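Local structure of BCL-2 protein (Schistosoma japonicum, 7JMT) at residues 52-57 with 162-167; 85-90 with 132-137. The protein probably binds BH domains of partner proteins as a Bcl-2 family member in the control of apoptosis, and holds the inhibitor ABT-737 in a surface pocket. All coordinates share one frame; numbering follows the deposited sequence.

Contact 1: residues 52-57 with 162-167. With N3C (4-{4-[(4'-chlorobiphenyl-2-yl)methyl]piperazin-1-yl}-N-{[4-({(1R)-3-(dimethylamino)-1-[(phenylthio)methyl]propyl}amino)-3-nitrophenyl]sulfonyl}benzamide), chain G.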
ATOM      1  N   ILE A  52     -10.093   5.344   2.002  1.00 50.17           N
ATOM      2  CA  ILE A  52      -9.908   4.113   1.185  1.00 41.17           C
ATOM      3  C   ILE A  52     -10.606   4.306  -0.148  1.00 42.06           C
ATOM      4  O   ILE A  52     -10.013   3.968  -1.157  1.00 47.94           O
ATOM      5  CB  ILE A  52     -10.361   2.854   1.945  1.00 39.06           C
ATOM      6  CG1 ILE A  52      -9.481   2.579   3.168  1.00 52.12           C
ATOM      7  CG2 ILE A  52     -10.444   1.648   1.021  1.00 42.14           C
ATOM      8  CD1 ILE A  52      -8.048   2.220   2.869  1.00 46.27           C
ATOM      9  N   HIS A  53     -11.791   4.878  -0.152  1.00 38.81           N
ATOM     10  CA  HIS A  53     -12.540   5.160  -1.395  1.00 41.57           C
ATOM     11  C   HIS A  53     -11.765   6.170  -2.229  1.00 36.29           C
ATOM     12  O   HIS A  53     -11.741   6.017  -3.443  1.00 39.57           O
ATOM     13  CB  HIS A  53     -13.962   5.593  -1.058  1.00 39.19           C
ATOM     14  CG  HIS A  53     -14.891   4.462  -0.786  1.00 46.53           C
ATOM     15  ND1 HIS A  53     -15.373   4.189   0.470  1.00 43.02           N
ATOM     16  CD2 HIS A  53     -15.437   3.545  -1.609  1.00 45.50           C
ATOM     17  CE1 HIS A  53     -16.173   3.150   0.414  1.00 48.52           C
ATOM     18  NE2 HIS A  53     -16.226   2.736  -0.848  1.00 49.56           N
ATOM     19  N   SER A  54     -11.185   7.176  -1.599  1.00 45.53           N
ATOM     20  CA  SER A  54     -10.365   8.209  -2.273  1.00 51.73           C
ATOM     21  C   SER A  54      -9.094   7.595  -2.843  1.00 42.68           C
ATOM     22  O   SER A  54      -8.800   7.867  -3.993  1.00 40.29           O
ATOM     23  CB  SER A  54     -10.043   9.333  -1.334  1.00 36.03           C
ATOM     24  OG  SER A  54     -11.189  10.093  -1.023  1.00 46.09           O
ATOM     25  N   LEU A  55      -8.404   6.763  -2.081  1.00 34.22           N
ATOM     26  CA  LEU A  55      -7.133   6.146  -2.512  1.00 34.87           C
ATOM     27  C   LEU A  55      -7.404   5.190  -3.667  1.00 44.13           C
ATOM     28  O   LEU A  55      -6.575   5.125  -4.557  1.00 51.94           O
ATOM     29  CB  LEU A  55      -6.473   5.473  -1.309  1.00 40.72           C
ATOM     30  CG  LEU A  55      -5.053   4.956  -1.507  1.00 49.63           C
ATOM     31  CD1 LEU A  55      -4.096   6.084  -1.862  1.00 57.96           C
ATOM     32  CD2 LEU A  55      -4.584   4.231  -0.263  1.00 49.62           C
ATOM     33  N   LEU A  56      -8.508   4.462  -3.647  1.00 49.36           N
ATOM     34  CA  LEU A  56      -8.895   3.537  -4.738  1.00 44.47           C
ATOM     35  C   LEU A  56      -9.198   4.319  -6.018  1.00 45.57           C
ATOM     36  O   LEU A  56      -8.778   3.860  -7.078  1.00 53.34           O
ATOM     37  CB  LEU A  56     -10.065   2.661  -4.279  1.00 36.81           C
ATOM     38  CG  LEU A  56      -9.741   1.581  -3.245  1.00 39.22           C
ATOM     39  CD1 LEU A  56     -10.998   1.109  -2.538  1.00 34.48           C
ATOM     40  CD2 LEU A  56      -9.024   0.396  -3.871  1.00 45.07           C
ATOM     41  N   GLN A  57      -9.881   5.451  -5.934  1.00 39.62           N
ATOM     42  CA  GLN A  57     -10.178   6.313  -7.103  1.00 39.97           C
ATOM     43  C   GLN A  57      -8.884   6.870  -7.675  1.00 46.88           C
ATOM     44  O   GLN A  57      -8.721   6.841  -8.894  1.00 60.87           O
ATOM     45  CB  GLN A  57     -11.079   7.471  -6.684  1.00 45.59           C
ATOM     46  CG  GLN A  57     -11.537   8.377  -7.813  1.00 51.61           C
ATOM     47  CD  GLN A  57     -11.693   9.792  -7.322  1.00 63.01           C
ATOM     48  OE1 GLN A  57     -12.781  10.226  -6.959  1.00 66.69           O
ATOM     49  NE2 GLN A  57     -10.592  10.521  -7.284  1.00 64.30           N
ATOM     50  N   GLY A 162      -6.570  14.058   4.382  1.00 36.75           N
ATOM     51  CA  GLY A 162      -6.272  15.019   3.308  1.00 40.51           C
ATOM     52  C   GLY A 162      -6.517  14.478   1.930  1.00 36.15           C
ATOM     53  O   GLY A 162      -6.687  15.288   1.030  1.00 34.09           O
ATOM     54  N   LEU A 163      -6.433  13.170   1.757  1.00 41.96           N
ATOM     55  CA  LEU A 163      -6.678  12.500   0.460  1.00 38.64           C
ATOM     56  C   LEU A 163      -8.136  12.669   0.049  1.00 27.97           C
ATOM     57  O   LEU A 163      -8.392  12.522  -1.119  1.00 46.65           O
ATOM     58  CB  LEU A 163      -6.287  11.023   0.539  1.00 30.66           C
ATOM     59  CG  LEU A 163      -4.801  10.701   0.415  1.00 33.41           C
ATOM     60  CD1 LEU A 163      -4.486   9.349   1.032  1.00 34.19           C
ATOM     61  CD2 LEU A 163      -4.344  10.741  -1.036  1.00 31.00           C
ATOM     62  N   ILE A 164      -9.060  12.861   0.979  1.00 32.81           N
ATOM     63  CA  ILE A 164     -10.518  12.993   0.697  1.00 41.52           C
ATOM     64  C   ILE A 164     -10.805  14.277  -0.086  1.00 45.37           C
ATOM     65  O   ILE A 164     -11.742  14.272  -0.863  1.00 53.36           O
ATOM     66  CB  ILE A 164     -11.385  12.841   1.963  1.00 29.44           C
ATOM     67  CG1 ILE A 164     -11.173  11.495   2.662  1.00 40.64           C
ATOM     68  CG2 ILE A 164     -12.855  13.062   1.635  1.00 33.20           C
ATOM     69  CD1 ILE A 164     -11.514  11.500   4.131  1.00 35.95           C
ATOM     70  N   GLU A 165     -10.116  15.372   0.187  1.00 51.24           N
ATOM     71  CA  GLU A 165     -10.347  16.665  -0.505  1.00 52.84           C
ATOM     72  C   GLU A 165      -9.520  16.671  -1.783  1.00 53.99           C
ATOM     73  O   GLU A 165      -9.959  17.276  -2.755  1.00 44.55           O
ATOM     74  CB  GLU A 165      -9.995  17.847   0.389  1.00 58.65           C
ATOM     75  CG  GLU A 165     -10.376  19.190  -0.202  1.00 69.78           C
ATOM     76  CD  GLU A 165     -10.209  20.372   0.733  1.00 96.49           C
ATOM     77  OE1 GLU A 165      -9.634  20.191   1.822  1.00 97.55           O
ATOM     78  OE2 GLU A 165     -10.661  21.472   0.368  1.00116.06           O
ATOM     79  N   PHE A 166      -8.372  16.011  -1.773  1.00 49.91           N
ATOM     80  CA  PHE A 166      -7.502  15.942  -2.960  1.00 48.22           C
ATOM     81  C   PHE A 166      -8.255  15.211  -4.069  1.00 52.96           C
ATOM     82  O   PHE A 166      -8.256  15.700  -5.197  1.00 54.25           O
ATOM     83  CB  PHE A 166      -6.180  15.305  -2.546  1.00 45.65           C
ATOM     84  CG  PHE A 166      -5.135  15.165  -3.611  1.00 54.45           C
ATOM     85  CD1 PHE A 166      -4.495  16.279  -4.117  1.00 44.03           C
ATOM     86  CD2 PHE A 166      -4.754  13.914  -4.059  1.00 52.29           C
ATOM     87  CE1 PHE A 166      -3.517  16.146  -5.082  1.00 51.37           C
ATOM     88  CE2 PHE A 166      -3.773  13.783  -5.019  1.00 55.51           C
ATOM     89  CZ  PHE A 166      -3.161  14.901  -5.526  1.00 57.09           C
ATOM     90  N   SER A 167      -8.950  14.140  -3.734  1.00 51.91           N
ATOM     91  CA  SER A 167      -9.743  13.324  -4.684  1.00 53.53           C
ATOM     92  C   SER A 167     -10.882  14.126  -5.305  1.00 50.10           C
ATOM     93  O   SER A 167     -11.142  13.913  -6.460  1.00 61.03           O
ATOM     94  CB  SER A 167     -10.294  12.145  -3.991  1.00 52.38           C
ATOM     95  OG  SER A 167     -11.486  12.526  -3.338  1.00 61.00           O
TER
HETATM   96  O34 N3C G1001      -4.873  11.592  -9.462  1.00 55.60           O
HETATM   97  N33 N3C G1001      -4.189  12.465  -8.905  1.00 58.47           N
HETATM   98  O33 N3C G1001      -4.260  12.592  -7.707  1.00 56.04           O
HETATM   99  C33 N3C G1001      -3.319  13.359  -9.553  1.00 64.70           C
HETATM  100  C32 N3C G1001      -3.553  13.778 -10.843  1.00 59.22           C
HETATM  101  N35 N3C G1001      -4.590  13.234 -11.505  1.00 68.81           N
HETATM  102  C36 N3C G1001      -4.774  13.317 -12.934  1.00 66.69           C
HETATM  103  C41 N3C G1001      -3.812  12.408 -13.727  1.00 67.53           C
HETATM  104  S42 N3C G1001      -3.627  10.740 -13.125  1.00 66.91           S
HETATM  105  C43 N3C G1001      -2.574  10.676 -11.799  1.00 50.83           C
HETATM  106  C48 N3C G1001      -1.459  11.455 -11.792  1.00 56.26           C
HETATM  107  C47 N3C G1001      -0.578  11.421 -10.731  1.00 66.92           C
HETATM  108  C46 N3C G1001      -0.816  10.610  -9.637  1.00 67.87           C
HETATM  109  C45 N3C G1001      -1.960   9.832  -9.631  1.00 59.05           C
HETATM  110  C44 N3C G1001      -2.827   9.866 -10.715  1.00 61.31           C
HETATM  111  C37 N3C G1001      -6.256  12.990 -13.140  1.00 60.48           C
HETATM  112  C38 N3C G1001      -6.756  13.714 -14.395  1.00 79.91           C
HETATM  113  N39 N3C G1001      -8.218  13.922 -14.359  1.00 85.31           N
HETATM  114  C40 N3C G1001      -8.495  15.180 -13.619  1.00 60.80           C
HETATM  115  C39 N3C G1001      -8.745  13.966 -15.752  1.00 84.98           C
HETATM  116  C31 N3C G1001      -2.684  14.691 -11.437  1.00 61.39           C
HETATM  117  C30 N3C G1001      -1.606  15.193 -10.726  1.00 58.89           C
HETATM  118  C34 N3C G1001      -2.236  13.857  -8.838  1.00 62.64           C
HETATM  119  C29 N3C G1001      -1.378  14.771  -9.419  1.00 60.47           C
HETATM  120  S28 N3C G1001      -0.156  15.356  -8.582  1.00 75.31           S
HETATM  121  O28 N3C G1001       0.178  16.647  -9.144  1.00 82.40           O
HETATM  122  O29 N3C G1001      -0.463  15.562  -7.175  1.00 65.35           O
HETATM  123  N27 N3C G1001       0.919  14.318  -8.785  1.00 77.83           N
HETATM  124  C26 N3C G1001       1.465  14.138  -9.991  1.00 78.09           C
HETATM  125  O26 N3C G1001       1.202  14.785 -10.998  1.00 72.79           O
HETATM  126  C23 N3C G1001       2.408  13.001 -10.111  1.00 71.25           C
HETATM  127  C22 N3C G1001       2.714  12.578 -11.377  1.00 61.99           C
HETATM  128  C21 N3C G1001       3.536  11.477 -11.570  1.00 65.39           C
HETATM  129  C24 N3C G1001       2.838  12.274  -9.006  1.00 74.70           C
HETATM  130  C25 N3C G1001       3.668  11.165  -9.213  1.00 70.01           C
HETATM  131  C20 N3C G1001       4.045  10.764 -10.497  1.00 65.82           C
HETATM  132  N17 N3C G1001       4.849   9.643 -10.726  1.00 59.67           N
HETATM  133  C16 N3C G1001       5.253   9.371 -12.112  1.00 56.96           C
HETATM  134  C15 N3C G1001       6.338   8.304 -12.201  1.00 46.52           C
HETATM  135  C18 N3C G1001       5.185   8.759  -9.614  1.00 61.55           C
HETATM  136  C19 N3C G1001       6.386   7.897  -9.891  1.00 59.90           C
HETATM  137  N14 N3C G1001       6.197   7.251 -11.194  1.00 57.53           N
HETATM  138  C13 N3C G1001       7.207   6.256 -11.564  1.00 53.05           C
HETATM  139  C12 N3C G1001       8.023   5.681 -10.436  1.00 62.30           C
HETATM  140  C11 N3C G1001       9.235   6.285 -10.134  1.00 64.75           C
HETATM  141  C10 N3C G1001      10.051   5.817  -9.117  1.00 58.79           C
HETATM  142  C9  N3C G1001       9.656   4.715  -8.387  1.00 67.95           C
HETATM  143  C8  N3C G1001       8.446   4.108  -8.677  1.00 64.26           C
HETATM  144  C7  N3C G1001       7.625   4.582  -9.711  1.00 58.96           C
HETATM  145  C4  N3C G1001       6.437   3.893  -9.923  1.00 55.90           C
HETATM  146  C3  N3C G1001       6.291   2.924 -10.909  1.00 56.15           C
HETATM  147  C2  N3C G1001       5.097   2.231 -11.014  1.00 55.76           C
HETATM  148  C5  N3C G1001       5.406   4.132  -9.041  1.00 61.47           C
HETATM  149  C6  N3C G1001       4.216   3.452  -9.161  1.00 56.73           C
HETATM  150  C1  N3C G1001       4.070   2.516 -10.143  1.00 49.98           C
HETATM  151 CL1  N3C G1001       2.512   1.685 -10.225  1.00 79.87          CL

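Contact 2: residues 85-90 with 132-137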
ATOM      1  N   LYS A  85       7.997 -20.064  -6.030  1.00100.74           N
ATOM      2  CA  LYS A  85       9.116 -20.275  -5.085  1.00108.20           C
ATOM      3  C   LYS A  85       9.038 -19.292  -3.919  1.00115.15           C
ATOM      4  O   LYS A  85       8.715 -18.129  -4.181  1.00117.58           O
ATOM      5  CB  LYS A  85      10.433 -20.086  -5.833  1.00 99.44           C
ATOM      6  CG  LYS A  85      10.777 -21.176  -6.836  1.00106.77           C
ATOM      7  CD  LYS A  85      11.882 -20.776  -7.785  1.00 99.81           C
ATOM      8  CE  LYS A  85      12.798 -21.919  -8.167  1.00 85.32           C
ATOM      9  NZ  LYS A  85      13.841 -22.156  -7.143  1.00 94.43           N
ATOM     10  N   PRO A  86       9.376 -19.657  -2.663  1.00113.66           N
ATOM     11  CA  PRO A  86       9.413 -18.677  -1.585  1.00108.46           C
ATOM     12  C   PRO A  86      10.382 -17.553  -1.967  1.00102.69           C
ATOM     13  O   PRO A  86      11.419 -17.861  -2.491  1.00108.52           O
ATOM     14  CB  PRO A  86       9.886 -19.469  -0.370  1.00114.54           C
ATOM     15  CG  PRO A  86       9.500 -20.888  -0.684  1.00109.94           C
ATOM     16  CD  PRO A  86       9.664 -21.007  -2.183  1.00119.09           C
ATOM     17  N   VAL A  87      10.042 -16.296  -1.696  1.00107.23           N
ATOM     18  CA  VAL A  87      10.822 -15.108  -2.156  1.00108.73           C
ATOM     19  C   VAL A  87      11.860 -14.687  -1.130  1.00 96.13           C
ATOM     20  O   VAL A  87      11.785 -15.185   0.000  1.00 99.31           O
ATOM     21  CB  VAL A  87       9.878 -13.930  -2.462  1.00110.94           C
ATOM     22  CG1 VAL A  87       8.687 -14.359  -3.307  1.00119.78           C
ATOM     23  CG2 VAL A  87       9.402 -13.207  -1.207  1.00110.83           C
ATOM     24  N   ASP A  88      12.772 -13.789  -1.504  1.00 80.76           N
ATOM     25  CA  ASP A  88      13.758 -13.235  -0.543  1.00 92.96           C
ATOM     26  C   ASP A  88      13.098 -12.028   0.103  1.00 91.04           C
ATOM     27  O   ASP A  88      13.116 -10.951  -0.497  1.00 85.71           O
ATOM     28  CB  ASP A  88      15.077 -12.866  -1.219  1.00106.76           C
ATOM     29  CG  ASP A  88      16.204 -12.513  -0.261  1.00106.32           C
ATOM     30  OD1 ASP A  88      17.362 -12.487  -0.715  1.00123.01           O
ATOM     31  OD2 ASP A  88      15.920 -12.264   0.924  1.00 99.33           O
ATOM     32  N   LYS A  89      12.559 -12.201   1.298  1.00 88.77           N
ATOM     33  CA  LYS A  89      11.835 -11.112   1.976  1.00 76.75           C
ATOM     34  C   LYS A  89      12.845  -9.999   2.208  1.00 81.58           C
ATOM     35  O   LYS A  89      12.482  -8.838   1.989  1.00 87.98           O
ATOM     36  CB  LYS A  89      11.163 -11.634   3.245  1.00 66.67           C
ATOM     37  CG  LYS A  89       9.979 -12.565   3.016  1.00 70.99           C
ATOM     38  CD  LYS A  89       9.686 -13.482   4.181  1.00 75.83           C
ATOM     39  CE  LYS A  89      10.584 -14.701   4.222  1.00 84.87           C
ATOM     40  NZ  LYS A  89      10.529 -15.388   5.533  1.00 92.31           N
ATOM     41  N   THR A  90      14.078 -10.331   2.568  1.00 80.56           N
ATOM     42  CA  THR A  90      15.095  -9.318   2.926  1.00 84.25           C
ATOM     43  C   THR A  90      15.411  -8.437   1.724  1.00 83.12           C
ATOM     44  O   THR A  90      15.432  -7.219   1.891  1.00 96.26           O
ATOM     45  CB  THR A  90      16.331 -10.010   3.498  1.00 89.51           C
ATOM     46  OG1 THR A  90      15.884 -11.054   4.363  1.00 83.67           O
ATOM     47  CG2 THR A  90      17.243  -9.061   4.245  1.00 88.12           C
ATOM     48  N   SER A 132       2.195 -14.690   1.716  1.00 71.27           N
ATOM     49  CA  SER A 132       1.554 -13.848   2.745  1.00 77.42           C
ATOM     50  C   SER A 132       2.613 -13.114   3.549  1.00 84.55           C
ATOM     51  O   SER A 132       2.420 -11.930   3.822  1.00 76.25           O
ATOM     52  CB  SER A 132       0.727 -14.705   3.640  1.00 83.32           C
ATOM     53  OG  SER A 132       1.525 -15.702   4.256  1.00 87.96           O
ATOM     54  N   ASP A 133       3.703 -13.785   3.884  1.00 86.59           N
ATOM     55  CA  ASP A 133       4.756 -13.208   4.750  1.00 86.58           C
ATOM     56  C   ASP A 133       5.384 -12.004   4.050  1.00 81.49           C
ATOM     57  O   ASP A 133       5.610 -11.004   4.729  1.00 92.63           O
ATOM     58  CB  ASP A 133       5.729 -14.318   5.152  1.00 97.81           C
ATOM     59  CG  ASP A 133       6.611 -13.996   6.345  1.00127.66           C
ATOM     60  OD1 ASP A 133       6.700 -12.809   6.717  1.00141.54           O
ATOM     61  OD2 ASP A 133       7.201 -14.944   6.898  1.00131.85           O
ATOM     62  N   ALA A 134       5.647 -12.076   2.752  1.00 76.69           N
ATOM     63  CA  ALA A 134       6.223 -10.953   1.977  1.00 84.04           C
ATOM     64  C   ALA A 134       5.243  -9.781   1.914  1.00 80.14           C
ATOM     65  O   ALA A 134       5.694  -8.648   2.062  1.00 75.11           O
ATOM     66  CB  ALA A 134       6.611 -11.418   0.604  1.00 81.98           C
ATOM     67  N   ILE A 135       3.956 -10.042   1.708  1.00 74.39           N
ATOM     68  CA  ILE A 135       2.905  -8.990   1.630  1.00 67.20           C
ATOM     69  C   ILE A 135       2.841  -8.301   2.981  1.00 67.81           C
ATOM     70  O   ILE A 135       2.766  -7.085   3.000  1.00 76.32           O
ATOM     71  CB  ILE A 135       1.557  -9.613   1.220  1.00 76.27           C
ATOM     72  CG1 ILE A 135       1.573 -10.057  -0.246  1.00 75.81           C
ATOM     73  CG2 ILE A 135       0.395  -8.681   1.530  1.00 77.98           C
ATOM     74  CD1 ILE A 135       0.607 -11.167  -0.577  1.00 69.98           C
ATOM     75  N   GLN A 136       2.897  -9.059   4.064  1.00 69.59           N
ATOM     76  CA  GLN A 136       2.840  -8.519   5.441  1.00 72.02           C
ATOM     77  C   GLN A 136       4.097  -7.696   5.706  1.00 78.41           C
ATOM     78  O   GLN A 136       3.976  -6.664   6.370  1.00 82.65           O
ATOM     79  CB  GLN A 136       2.640  -9.650   6.445  1.00 73.44           C
ATOM     80  CG  GLN A 136       1.298 -10.362   6.323  1.00 90.66           C
ATOM     81  CD  GLN A 136       0.187  -9.699   7.100  1.00111.47           C
ATOM     82  OE1 GLN A 136       0.226  -8.506   7.392  1.00110.92           O
ATOM     83  NE2 GLN A 136      -0.836 -10.472   7.424  1.00123.42           N
ATOM     84  N   MET A 137       5.255  -8.137   5.223  1.00 70.01           N
ATOM     85  CA  MET A 137       6.522  -7.393   5.378  1.00 66.02           C
ATOM     86  C   MET A 137       6.369  -6.075   4.651  1.00 68.60           C
ATOM     87  O   MET A 137       6.700  -5.051   5.228  1.00 73.42           O
ATOM     88  CB  MET A 137       7.697  -8.158   4.763  1.00 69.95           C
ATOM     89  CG  MET A 137       9.001  -7.383   4.702  1.00 69.36           C
ATOM     90  SD  MET A 137       9.226  -6.445   3.172  1.00 78.36           S
ATOM     91  CE  MET A 137       9.364  -7.761   1.967  1.00 71.52           C
TER

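Contact 1: residues 52-57 with 162-167
Ser54 faces residues 163-167, with its OG 3.4 Å from the CA of Ile164. The Ser54 hydroxyl lies beside its own backbone N (chi1 -69°) and hydrogen-bonds to the Glu50 carbonyl one turn back. Across the contact, Ser54 OG comes 3.4 Å from Ser167 OG, a weak hydrogen bond at best. The Ser167 hydroxyl also has the carbonyl of Ile164 within reach, with OG to O at 3.0 Å, and it takes a bond from the backbone N of Arg169. The next residue, Leu55, puts its CD1 methyl 4.4 Å from CD1 of Leu163. Phe18 and Phe116 also pack on Leu55. Gln57 comes last. Its chain bends at chi2 and carries NE2 to 3.5 Å from the carbonyl O of Ser167, a loose polar approach. Phe166 turns to ABT-737 instead: the sulfonyl oxygen O29 lies at its ring edge, in plane, 3.2 Å from CZ. The axes of the short helical segments 52-57 and 163-167 make an angle of 45°. The stronger hydroxyl bonds run to Glu50, and to Ile164 or Arg169, each near in sequence. The polar atoms therefore probably add little direct grip across the contact.

Contact 2: residues 85-90 with 132-137
Lys89 and Asp133 run across each other at about a right angle at the exposed side of the contact. The aliphatic part of the lysine does most of the touching. Its CD lies 3.8 Å from CG of the Asp133 carboxylate. The lysine chain then bends at chi3 (-81°), and its NZ ends 3.6 Å from OD2 of Asp133. This is a long salt bridge. It lies on the protein surface, where solvent probably weakens it further. With CG anti to the backbone N (chi1 -163°), the Asp133 carboxylate lies against CD and NZ of Lys89.

Beside this charged pair the backbones come close. The CA atoms of Lys89 and Ala134 are 5.6 Å apart. The alanine methyl CB takes the CG2 methyl of Val87 at 3.8 Å. Val87 points toward helix 132-155 and also touches Leu126 of helix 109-127 and His131, which links the contact to that helix.

Met137, one turn after Asp133, points toward the first turn of the other helix. Its chain is bent at chi2 and chi3. The end methyl CE reaches the backbone carbonyl O of Lys89, 3.3 Å away. Leu92 and Glu93 of helix 89-103 also touch this methionine.

Asp88 turns away from helix 132-155. It occupies the N-cap of helix 89-103, and its OD2 accepts a weak bond from Thr90 N at 3.1 Å, with a second weak one from Ala91 N. The contact therefore joins a capped helix start to the first turns of helix 132-155, at the surface of the all-helical bundle of the Bcl-2 fold.

Overall arrangement
From the N terminus, the chain passes helices 7-25 and 31-34 before helix 48-65, which supplies the first half of contact 1. It then enters helix 89-103 through residues 85-90, the first half of contact 2. After helix 109-127 it returns at 132-137 and closes the shorter loop. Helix 132-155 leads on to helix 163-167, where contact 1 closes the longer loop, so the loop of contact 2 lies wholly inside that of contact 1. The centres of the two contacts are about 28 Å apart, on opposite sides of the chain's centre, and the contacts do not touch. Contact 1 ties the last modelled helix, 163-167, to helix 48-65 beside the inhibitor pocket. Contact 2 joins helices 89-103 and 132-155.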